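Local structure of 2-C-methyl-D-erythritol 2,4-cyclodiphosphate synthase (Thermus thermophilus, 1IV2) at residues A[98-103]-A[140-145]. The protein catalyses the conversion of 4-diphosphocytidyl-2-C-methyl-D-erythritol 2-phosphate to 2-C-methyl-D-erythritol 2,4-cyclodiphosphate with release of CMP in isoprenoid biosynthesis. The protein carries 3 engineered substitutions. Numbering follows the deposited sequence.
With CDP (cytidine-5'-diphosphate), chain M.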
loop_
_atom_site.group_PDB
_atom_site.type_symbol
_atom_site.label_atom_id
_atom_site.label_comp_id
_atom_site.label_asym_id
_atom_site.label_seq_id
_atom_site.Cartn_x
_atom_site.Cartn_y
_atom_site.Cartn_z
ATOM N N LEU A 98 5.102 5.253 7.700
ATOM C CA LEU A 98 5.750 6.464 7.221
ATOM C C LEU A 98 7.173 6.114 6.769
ATOM O O LEU A 98 7.867 5.476 7.575
ATOM C CB LEU A 98 5.932 7.550 8.274
ATOM C CG LEU A 98 4.676 7.892 9.069
ATOM C CD1 LEU A 98 5.019 8.897 10.153
ATOM C CD2 LEU A 98 3.616 8.407 8.115
ATOM N N THR A 99 7.477 6.562 5.567
ATOM C CA THR A 99 8.765 6.317 4.934
ATOM C C THR A 99 9.510 7.632 4.763
ATOM O O THR A 99 9.084 8.549 4.053
ATOM C CB THR A 99 8.597 5.610 3.568
ATOM O OG1 THR A 99 7.862 4.401 3.740
ATOM C CG2 THR A 99 9.957 5.223 2.988
ATOM N N LEU A 100 10.638 7.745 5.444
ATOM C CA LEU A 100 11.497 8.922 5.332
ATOM C C LEU A 100 12.872 8.556 5.898
ATOM O O LEU A 100 13.002 7.762 6.839
ATOM C CB LEU A 100 10.865 10.129 6.023
ATOM C CG LEU A 100 10.923 10.215 7.544
ATOM C CD1 LEU A 100 10.435 11.556 8.087
ATOM C CD2 LEU A 100 10.097 9.094 8.154
ATOM N N ASP A 101 13.919 9.123 5.305
ATOM C CA ASP A 101 15.263 8.757 5.736
ATOM C C ASP A 101 15.602 9.425 7.064
ATOM O O ASP A 101 16.209 8.793 7.925
ATOM C CB ASP A 101 16.322 9.147 4.721
ATOM C CG ASP A 101 16.167 8.557 3.336
ATOM O OD1 ASP A 101 15.264 7.742 3.092
ATOM O OD2 ASP A 101 16.972 8.921 2.438
ATOM N N ARG A 102 15.207 10.683 7.202
ATOM C CA ARG A 102 15.530 11.428 8.413
ATOM C C ARG A 102 14.408 12.435 8.645
ATOM O O ARG A 102 13.779 12.797 7.643
ATOM C CB ARG A 102 16.878 12.133 8.293
ATOM C CG ARG A 102 16.888 13.217 7.230
ATOM C CD ARG A 102 18.297 13.492 6.709
ATOM N NE ARG A 102 18.236 14.364 5.533
ATOM C CZ ARG A 102 18.866 15.522 5.394
ATOM N NH1 ARG A 102 19.647 16.008 6.351
ATOM N NH2 ARG A 102 18.709 16.199 4.267
ATOM N N PRO A 103 14.143 12.835 9.869
ATOM C CA PRO A 103 14.863 12.386 11.055
ATOM C C PRO A 103 14.340 11.026 11.496
ATOM O O PRO A 103 13.330 10.542 10.990
ATOM C CB PRO A 103 14.477 13.432 12.104
ATOM C CG PRO A 103 13.059 13.771 11.722
ATOM C CD PRO A 103 13.038 13.774 10.219
ATOM N N SER A 140 14.545 12.507 -0.466
ATOM C CA SER A 140 14.109 13.864 -0.154
ATOM C C SER A 140 12.593 13.916 -0.003
ATOM O O SER A 140 12.036 15.008 -0.111
ATOM C CB SER A 140 14.555 14.838 -1.251
ATOM O OG SER A 140 15.969 14.837 -1.346
ATOM N N HIS A 141 11.975 12.750 0.215
ATOM C CA HIS A 141 10.521 12.710 0.365
ATOM C C HIS A 141 10.126 12.079 1.686
ATOM O O HIS A 141 10.851 11.217 2.165
ATOM C CB HIS A 141 9.873 11.892 -0.758
ATOM C CG HIS A 141 9.848 12.695 -2.005
ATOM N ND1 HIS A 141 8.756 13.408 -2.417
ATOM C CD2 HIS A 141 10.833 12.890 -2.913
ATOM C CE1 HIS A 141 9.063 14.011 -3.551
ATOM N NE2 HIS A 141 10.293 13.721 -3.873
ATOM N N VAL A 142 8.991 12.519 2.223
ATOM C CA VAL A 142 8.279 11.760 3.241
ATOM C C VAL A 142 7.121 11.041 2.538
ATOM O O VAL A 142 6.417 11.679 1.736
ATOM C CB VAL A 142 7.804 12.629 4.416
ATOM C CG1 VAL A 142 6.977 13.857 4.011
ATOM C CG2 VAL A 142 6.996 11.774 5.391
ATOM N N GLN A 143 6.908 9.753 2.790
ATOM C CA GLN A 143 5.787 9.050 2.171
ATOM C C GLN A 143 4.911 8.437 3.259
ATOM O O GLN A 143 5.469 8.060 4.292
ATOM C CB GLN A 143 6.248 7.974 1.192
ATOM C CG GLN A 143 7.189 8.552 0.128
ATOM C CD GLN A 143 7.843 7.433 -0.665
ATOM O OE1 GLN A 143 8.981 7.043 -0.377
ATOM N NE2 GLN A 143 7.099 6.971 -1.643
ATOM N N ALA A 144 3.601 8.369 3.019
ATOM C CA ALA A 144 2.702 7.734 3.975
ATOM C C ALA A 144 1.684 6.889 3.231
ATOM O O ALA A 144 1.172 7.303 2.178
ATOM C CB ALA A 144 1.906 8.734 4.834
ATOM N N ARG A 145 1.404 5.703 3.781
ATOM C CA ARG A 145 0.389 4.836 3.174
ATOM C C ARG A 145 -0.429 4.278 4.323
ATOM O O ARG A 145 0.146 3.852 5.335
ATOM C CB ARG A 145 1.040 3.767 2.292
ATOM C CG ARG A 145 1.831 4.373 1.127
ATOM C CD ARG A 145 2.164 3.324 0.080
ATOM N NE ARG A 145 2.942 3.979 -0.981
ATOM C CZ ARG A 145 4.250 4.168 -0.941
ATOM N NH1 ARG A 145 4.999 3.764 0.077
ATOM N NH2 ARG A 145 4.814 4.783 -1.979
HETATM O O3B CDP M . 16.585 -2.263 6.946
HETATM P PB CDP M . 15.365 -2.233 7.794
HETATM O O1B CDP M . 14.467 -3.179 7.046
HETATM O O2B CDP M . 15.744 -2.820 9.169
HETATM O O3A CDP M . 14.594 -0.973 8.143
HETATM P PA CDP M . 15.036 0.528 7.889
HETATM O O1A CDP M . 14.242 1.304 6.774
HETATM O O2A CDP M . 16.463 0.708 7.851
HETATM O "O5'" CDP M . 14.497 1.114 9.290
HETATM C "C5'" CDP M . 15.026 0.615 10.487
HETATM C "C4'" CDP M . 14.207 1.144 11.559
HETATM O "O4'" CDP M . 14.292 2.551 11.865
HETATM C "C3'" CDP M . 12.682 0.850 11.498
HETATM O "O3'" CDP M . 12.183 -0.499 11.674
HETATM C "C2'" CDP M . 12.071 1.997 12.278
HETATM O "O2'" CDP M . 12.293 1.440 13.551
HETATM C "C1'" CDP M . 13.172 2.932 12.623
HETATM N N1 CDP M . 13.005 4.233 11.782
HETATM C C2 CDP M . 12.874 5.486 12.494
HETATM O O2 CDP M . 12.883 5.512 13.739
HETATM N N3 CDP M . 12.728 6.658 11.840
HETATM C C4 CDP M . 12.711 6.723 10.410
HETATM N N4 CDP M . 12.578 7.917 9.815
HETATM C C5 CDP M . 12.840 5.527 9.618
HETATM C C6 CDP M . 12.982 4.351 10.349
HETATM O O HOH W 1 13.482 10.804 3.020
#
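The carbonyl O of H141 lies 4.0 Å from CB of L100, and a water links that oxygen to the next residue of segment 98-103: it donates to O of H141 (2.8 Å) and accepts from the backbone N of D101. V142 comes next. Its CG2, anti to the backbone N, lies 4.3 Å from CB of L100, while its CA-H makes a CH...O contact with O of T99. That same O of T99 accepts a hydrogen bond from N of Q143 at 2.8 Å. In turn, O of Q143 accepts one from N of T99 at 2.8 Å, nearly straight (175°), and also receives the CA-H of L98. This is an antiparallel hydrogen-bonded pair, and on its face CB of Q143 packs against CB of T99, the two side chains running at an angle to each other. One residue on, A144 pairs with L98 as a non-hydrogen-bonded pair; here its methyl meets CD2 of L98 at 3.7 Å.

Residues 100-103 carry the backbone on to the nucleotide. The carbonyl oxygens of L100 and P103, the latter after a cis peptide, both accept from N4 of the bound CDP, each at 3.0 Å, a pairing consistent with recognition of the cytosine amino group. CD2 of L100 lies against this same N4. Strand 91-99 thus leads into the cytidine pocket, where L100 to P103 form part of the substrate-binding site.

Strand 141-150 runs between 91-99 and 3-14, and strand 127-132 flanks 91-99 on its other side. Helix 39-51 covers the L98-A144 face through A39, A40 and A43, whereas Q143 on the opposite face packs on L137 of the second subunit, so this face takes part in the subunit interface.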